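Local structure of hypothetical protein EF2904 (Enterococcus faecalis, 2AZ4) at residues A[88-93]-A[114-119]; A[110-115]-A[142-147]. The protein is of unknown function but carries a two-zinc metallo-beta-lactamase fold and may act as an RNA-binding exonuclease. All blocks are in the same frame, centred on the assembly; numbering follows the deposited sequence.

Contact 1 of 2, residues A[88-93]-A[114-119]; sequences VFLSHA and KETKMI. With ZN (zinc ion), chain C.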
loop_
_atom_site.group_PDB
_atom_site.type_symbol
_atom_site.label_atom_id
_atom_site.label_comp_id
_atom_site.label_asym_id
_atom_site.label_seq_id
_atom_site.Cartn_x
_atom_site.Cartn_y
_atom_site.Cartn_z
ATOM N N VAL A 88 6.358 14.031 9.248
ATOM C CA VAL A 88 5.553 12.841 9.081
ATOM C C VAL A 88 6.189 12.023 7.962
ATOM O O VAL A 88 6.638 12.569 6.962
ATOM C CB VAL A 88 4.031 13.140 8.775
ATOM C CG1 VAL A 88 3.241 11.854 8.496
ATOM C CG2 VAL A 88 3.351 13.889 9.898
ATOM N N PHE A 89 6.201 10.710 8.146
ATOM C CA PHE A 89 6.753 9.793 7.158
ATOM C C PHE A 89 5.680 8.843 6.702
ATOM O O PHE A 89 4.780 8.457 7.484
ATOM C CB PHE A 89 7.949 9.028 7.748
ATOM C CG PHE A 89 9.099 9.901 8.089
ATOM C CD1 PHE A 89 10.178 10.021 7.213
ATOM C CD2 PHE A 89 9.117 10.627 9.279
ATOM C CE1 PHE A 89 11.264 10.859 7.527
ATOM C CE2 PHE A 89 10.189 11.480 9.602
ATOM C CZ PHE A 89 11.260 11.606 8.716
ATOM N N LEU A 90 5.784 8.427 5.442
ATOM C CA LEU A 90 4.798 7.551 4.844
ATOM C C LEU A 90 5.499 6.326 4.242
ATOM O O LEU A 90 6.272 6.452 3.292
ATOM C CB LEU A 90 4.028 8.358 3.786
ATOM C CG LEU A 90 2.941 7.812 2.903
ATOM C CD1 LEU A 90 1.853 7.049 3.684
ATOM C CD2 LEU A 90 2.356 8.959 2.042
ATOM N N SER A 91 5.229 5.156 4.816
ATOM C CA SER A 91 5.902 3.932 4.428
ATOM C C SER A 91 5.637 3.607 2.956
ATOM O O SER A 91 6.553 3.239 2.243
ATOM C CB SER A 91 5.513 2.746 5.346
ATOM O OG SER A 91 4.219 2.198 5.083
ATOM N N HIS A 92 4.381 3.727 2.536
ATOM C CA HIS A 92 3.972 3.449 1.162
ATOM C C HIS A 92 2.577 4.025 0.854
ATOM O O HIS A 92 1.885 4.538 1.743
ATOM C CB HIS A 92 4.062 1.944 0.830
ATOM C CG HIS A 92 3.119 1.076 1.616
ATOM N ND1 HIS A 92 3.135 1.008 2.993
ATOM C CD2 HIS A 92 2.145 0.225 1.215
ATOM C CE1 HIS A 92 2.229 0.137 3.405
ATOM N NE2 HIS A 92 1.601 -0.338 2.348
ATOM N N ALA A 93 2.160 3.914 -0.406
ATOM C CA ALA A 93 0.961 4.574 -0.921
ATOM C C ALA A 93 -0.410 3.989 -0.517
ATOM O O ALA A 93 -1.444 4.694 -0.590
ATOM C CB ALA A 93 1.051 4.690 -2.437
ATOM N N LYS A 114 10.417 8.785 -3.247
ATOM C CA LYS A 114 9.902 9.477 -4.432
ATOM C C LYS A 114 8.900 8.665 -5.273
ATOM O O LYS A 114 7.948 9.242 -5.797
ATOM C CB LYS A 114 11.050 10.056 -5.293
ATOM C CG LYS A 114 11.904 9.037 -6.004
ATOM C CD LYS A 114 13.160 9.687 -6.619
ATOM C CE LYS A 114 14.098 8.644 -7.250
ATOM N NZ LYS A 114 14.758 7.774 -6.202
ATOM N N GLU A 115 9.082 7.350 -5.365
ATOM C CA GLU A 115 8.166 6.494 -6.114
ATOM C C GLU A 115 6.769 6.419 -5.467
ATOM O O GLU A 115 5.757 6.441 -6.162
ATOM C CB GLU A 115 8.748 5.079 -6.300
ATOM C CG GLU A 115 10.080 5.074 -7.087
ATOM C CD GLU A 115 11.304 5.339 -6.214
ATOM O OE1 GLU A 115 11.153 5.557 -4.979
ATOM O OE2 GLU A 115 12.429 5.344 -6.769
ATOM N N THR A 116 6.727 6.344 -4.137
ATOM C CA THR A 116 5.458 6.415 -3.418
ATOM C C THR A 116 4.692 7.702 -3.754
ATOM O O THR A 116 3.459 7.689 -3.935
ATOM C CB THR A 116 5.688 6.324 -1.898
ATOM O OG1 THR A 116 6.111 4.985 -1.566
ATOM C CG2 THR A 116 4.381 6.662 -1.141
ATOM N N LYS A 117 5.421 8.816 -3.796
ATOM C CA LYS A 117 4.820 10.097 -4.186
ATOM C C LYS A 117 4.187 10.057 -5.606
ATOM O O LYS A 117 3.046 10.518 -5.794
ATOM C CB LYS A 117 5.856 11.220 -4.041
ATOM C CG LYS A 117 5.362 12.610 -4.450
ATOM C CD LYS A 117 6.512 13.593 -4.437
ATOM C CE LYS A 117 6.067 14.900 -5.079
ATOM N NZ LYS A 117 7.017 16.029 -4.852
ATOM N N MET A 118 4.924 9.502 -6.583
ATOM C CA MET A 118 4.411 9.274 -7.941
ATOM C C MET A 118 3.137 8.432 -7.949
ATOM O O MET A 118 2.142 8.816 -8.579
ATOM C CB MET A 118 5.441 8.552 -8.825
ATOM C CG MET A 118 6.652 9.378 -9.177
ATOM S SD MET A 118 7.962 8.528 -10.114
ATOM C CE MET A 118 8.612 10.060 -10.640
ATOM N N ILE A 119 3.210 7.252 -7.316
ATOM C CA ILE A 119 2.066 6.325 -7.191
ATOM C C ILE A 119 0.814 7.021 -6.641
ATOM O O ILE A 119 -0.266 6.966 -7.230
ATOM C CB ILE A 119 2.455 5.068 -6.318
ATOM C CG1 ILE A 119 3.561 4.235 -6.985
ATOM C CG2 ILE A 119 1.252 4.164 -6.001
ATOM C CD1 ILE A 119 3.297 3.926 -8.434
HETATM ZN ZN ZN C . 0.358 -2.241 2.054
HETATM O O HOH W 1 8.053 5.238 0.884
HETATM O O HOH W 2 4.302 3.141 -2.192
HETATM O O HOH W 3 -1.074 -3.902 2.073
HETATM O O HOH W 4 -1.652 -1.615 3.010
#
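The zinc-binding loop of the metallo-beta-lactamase fold, which follows strand 85-89 and opens the His-x-His-x-Asp-His motif, lies here against the first turns of helix 114-123. No direct hydrogen bond joins the two; methyl contacts and two waters do the work, and all of it is buried. Thr116 is the centre. Its CG2 stands anti to the backbone N (OG1 chi1 -70°) and presses on the His92-Ala93 peptide, 3.6 Å from Ala93 N. The same torsion places OG1 beside the Thr116 backbone N, where it holds both waters: one receives the Ala93 N-H (2.9 Å from N to water), the other is hydrogen-bonded to Ser91 O. Loop polar groups are thus met by the helix through solvent, while the methyls close the apolar side: Ala93 CB meets the branch methyl CG2 of Ile119 at 3.6 Å, the far end of Ile119 leading away, and Leu90 CD2 comes more loosely to Thr116 CG2. Leu120, one residue further along the helix, also touches Leu90 and Ala93.

The imidazole of His92 leads away from the helix to the metal, its CG in the crowded position between backbone N and carbonyl carbon (chi1 65°). NE2 binds zinc at 2.3 Å, and His94, His167, Asp189 and two waters complete that site. Ser91 acts as the second-shell residue: its OG accepts the ND1 hydrogen, which fixes the ring's rotation and would probably make NE2 a better zinc donor. That bond is short, 2.6 Å from His92 ND1 to Ser91 OG, with the oxygen only 6° out of the ring plane.

Contact 2 of 2, residues A[110-115]-A[142-147]; sequences LYTLKE and REMIGL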
loop_
_atom_site.group_PDB
_atom_site.type_symbol
_atom_site.label_atom_id
_atom_site.label_comp_id
_atom_site.label_asym_id
_atom_site.label_seq_id
_atom_site.Cartn_x
_atom_site.Cartn_y
_atom_site.Cartn_z
ATOM N N LEU A 110 6.220 16.214 4.897
ATOM C CA LEU A 110 5.748 14.848 4.726
ATOM C C LEU A 110 6.756 14.165 3.801
ATOM O O LEU A 110 6.992 14.624 2.663
ATOM C CB LEU A 110 4.341 14.825 4.116
ATOM C CG LEU A 110 3.720 13.463 3.714
ATOM C CD1 LEU A 110 3.593 12.564 4.926
ATOM C CD2 LEU A 110 2.338 13.637 3.050
ATOM N N TYR A 111 7.360 13.088 4.314
ATOM C CA TYR A 111 8.500 12.429 3.675
ATOM C C TYR A 111 8.093 11.050 3.220
ATOM O O TYR A 111 7.387 10.326 3.919
ATOM C CB TYR A 111 9.715 12.298 4.622
ATOM C CG TYR A 111 10.345 13.606 5.042
ATOM C CD1 TYR A 111 11.253 14.274 4.203
ATOM C CD2 TYR A 111 10.025 14.185 6.258
ATOM C CE1 TYR A 111 11.821 15.459 4.570
ATOM C CE2 TYR A 111 10.582 15.374 6.650
ATOM C CZ TYR A 111 11.483 16.004 5.807
ATOM O OH TYR A 111 12.027 17.175 6.189
ATOM N N THR A 112 8.561 10.669 2.048
ATOM C CA THR A 112 8.267 9.354 1.550
ATOM C C THR A 112 9.281 9.050 0.454
ATOM O O THR A 112 9.975 9.952 0.026
ATOM C CB THR A 112 6.787 9.237 1.066
ATOM O OG1 THR A 112 6.449 7.854 0.953
ATOM C CG2 THR A 112 6.546 9.947 -0.273
ATOM N N LEU A 113 9.412 7.800 0.021
ATOM C CA LEU A 113 10.277 7.595 -1.129
ATOM C C LEU A 113 9.608 8.232 -2.349
ATOM O O LEU A 113 8.377 8.233 -2.463
ATOM C CB LEU A 113 10.600 6.124 -1.373
ATOM C CG LEU A 113 11.527 5.453 -0.333
ATOM C CD1 LEU A 113 11.714 4.014 -0.688
ATOM C CD2 LEU A 113 12.911 6.147 -0.180
ATOM N N LYS A 114 10.417 8.785 -3.247
ATOM C CA LYS A 114 9.902 9.477 -4.432
ATOM C C LYS A 114 8.900 8.665 -5.273
ATOM O O LYS A 114 7.948 9.242 -5.797
ATOM C CB LYS A 114 11.050 10.056 -5.293
ATOM C CG LYS A 114 11.904 9.037 -6.004
ATOM C CD LYS A 114 13.160 9.687 -6.619
ATOM C CE LYS A 114 14.098 8.644 -7.250
ATOM N NZ LYS A 114 14.758 7.774 -6.202
ATOM N N GLU A 115 9.082 7.350 -5.365
ATOM C CA GLU A 115 8.166 6.494 -6.114
ATOM C C GLU A 115 6.769 6.419 -5.467
ATOM O O GLU A 115 5.757 6.441 -6.162
ATOM C CB GLU A 115 8.748 5.079 -6.300
ATOM C CG GLU A 115 10.080 5.074 -7.087
ATOM C CD GLU A 115 11.304 5.339 -6.214
ATOM O OE1 GLU A 115 11.153 5.557 -4.979
ATOM O OE2 GLU A 115 12.429 5.344 -6.769
ATOM N N ARG A 142 -1.550 16.913 -1.359
ATOM C CA ARG A 142 -0.603 17.790 -0.674
ATOM C C ARG A 142 0.867 17.448 -0.984
ATOM O O ARG A 142 1.171 16.360 -1.521
ATOM C CB ARG A 142 -0.901 17.842 0.835
ATOM C CG ARG A 142 -0.492 16.584 1.642
ATOM C CD ARG A 142 0.936 16.727 2.170
ATOM N NE ARG A 142 0.913 17.457 3.403
ATOM C CZ ARG A 142 1.918 18.054 4.019
ATOM N NH1 ARG A 142 3.159 18.087 3.542
ATOM N NH2 ARG A 142 1.634 18.643 5.169
ATOM N N GLU A 143 1.759 18.397 -0.702
ATOM C CA GLU A 143 3.190 18.240 -0.996
ATOM C C GLU A 143 3.791 17.026 -0.269
ATOM O O GLU A 143 3.459 16.775 0.901
ATOM C CB GLU A 143 3.972 19.504 -0.585
ATOM C CG GLU A 143 3.561 20.777 -1.317
ATOM C CD GLU A 143 4.289 22.035 -0.833
ATOM O OE1 GLU A 143 5.128 21.950 0.089
ATOM O OE2 GLU A 143 4.012 23.118 -1.397
ATOM N N MET A 144 4.662 16.293 -0.970
ATOM C CA MET A 144 5.487 15.235 -0.378
ATOM C C MET A 144 6.922 15.501 -0.805
ATOM O O MET A 144 7.177 15.825 -1.966
ATOM C CB MET A 144 5.054 13.837 -0.888
ATOM C CG MET A 144 3.734 13.336 -0.260
ATOM S SD MET A 144 3.170 11.777 -0.904
ATOM C CE MET A 144 1.982 12.348 -2.089
ATOM N N ILE A 145 7.858 15.371 0.131
ATOM C CA ILE A 145 9.289 15.399 -0.199
ATOM C C ILE A 145 9.692 13.988 -0.593
ATOM O O ILE A 145 9.826 13.105 0.267
ATOM C CB ILE A 145 10.126 15.925 0.960
ATOM C CG1 ILE A 145 9.726 17.376 1.266
ATOM C CG2 ILE A 145 11.629 15.892 0.621
ATOM C CD1 ILE A 145 10.240 17.881 2.619
ATOM N N GLY A 146 9.826 13.771 -1.906
ATOM C CA GLY A 146 10.244 12.483 -2.444
ATOM C C GLY A 146 11.729 12.301 -2.163
ATOM O O GLY A 146 12.550 13.181 -2.496
ATOM N N LEU A 147 12.056 11.180 -1.514
ATOM C CA LEU A 147 13.424 10.843 -1.112
ATOM C C LEU A 147 13.949 9.629 -1.887
ATOM O O LEU A 147 13.186 8.920 -2.538
ATOM C CB LEU A 147 13.465 10.517 0.398
ATOM C CG LEU A 147 13.012 11.621 1.351
ATOM C CD1 LEU A 147 13.023 11.063 2.792
ATOM C CD2 LEU A 147 13.918 12.894 1.206
HETATM O O HOH W 5 6.010 18.280 2.543
HETATM O O HOH W 6 13.579 6.543 -4.090
#
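The Tyr111 ring and the Ile145 side chain lie side by side and point the same way, with Ile145 CD1 reaching the ring obliquely, 3.5 Å from Tyr111 CE1. Leu147 crosses at the base of the ring, CD1 meeting Tyr111 CD1 and CB, and beyond the two segments Phe89 meets the ring with planes at about 25°. The Arg142 guanidinium is the other flat group. NH1 donates almost straight (170°) to Glu143 O, which lies in the guanidinium plane, although the donor stands above that carbonyl's plane; a water sits at the group's edge, and Leu110 CB comes up obliquely to NH1. Bends at chi2 and chi3 curl the chain back, bringing CD to 3.5 Å from Leu110 CD2, while NH2 is held by the carbonyl oxygens of Val108 and Leu104.

These groups frame the parallel pairing of strands 110-113 and 145-147, the two strands of a beta-alpha-beta unit whose crossover contains helix 114-123; strand 145-147 is outermost in its sheet within this chain. The ladder begins with Ile145 N to Leu110 O, 2.8 Å and nearly along the C=O axis. Thr112 then bonds both ways, N to Ile145 O at a longer 3.3 Å and O to Leu147 N. Past the strand, Lys114 N, the first residue of the helix, donates to Leu147 O.

On the sheet face of Thr112, Met144 runs alongside Leu110, its CG 3.6 Å from Leu110 CD2, and its SD turns toward Thr112 CG2. Thr112 OG1, anti to its backbone N, bonds instead to Leu90 O. The CA atoms come nearest at Gly146, its CA 3.6 Å from Lys114 CA; at the end of the Lys114 side chain a water accepts from NZ and donates to Glu115 OE1 and Leu147 O.

Centred about 6 Å apart, contacts 1 and 2 lie on consecutive elements of the same alpha/beta region, contact 1 holding a zinc ligand and contact 2 lying farther out, at the edge strand. Along the chain come strand 85-89 with its zinc loop, strand 110-113, helix 114-123 and finally strand 145-147, the strands lying side by side in the same sheet. Contact 2 joins the last two strands, whereas contact 1 brings the helix between them back onto the metal loop; Lys114 and Glu115 belong to both. Direct bridges connect the pair: Val88 O lies 2.8 Å from Tyr111 N, and Val88 CG1 packs on Leu110 CD1. The loop that carries His92 thus follows directly from a strand paired with strand 110-113.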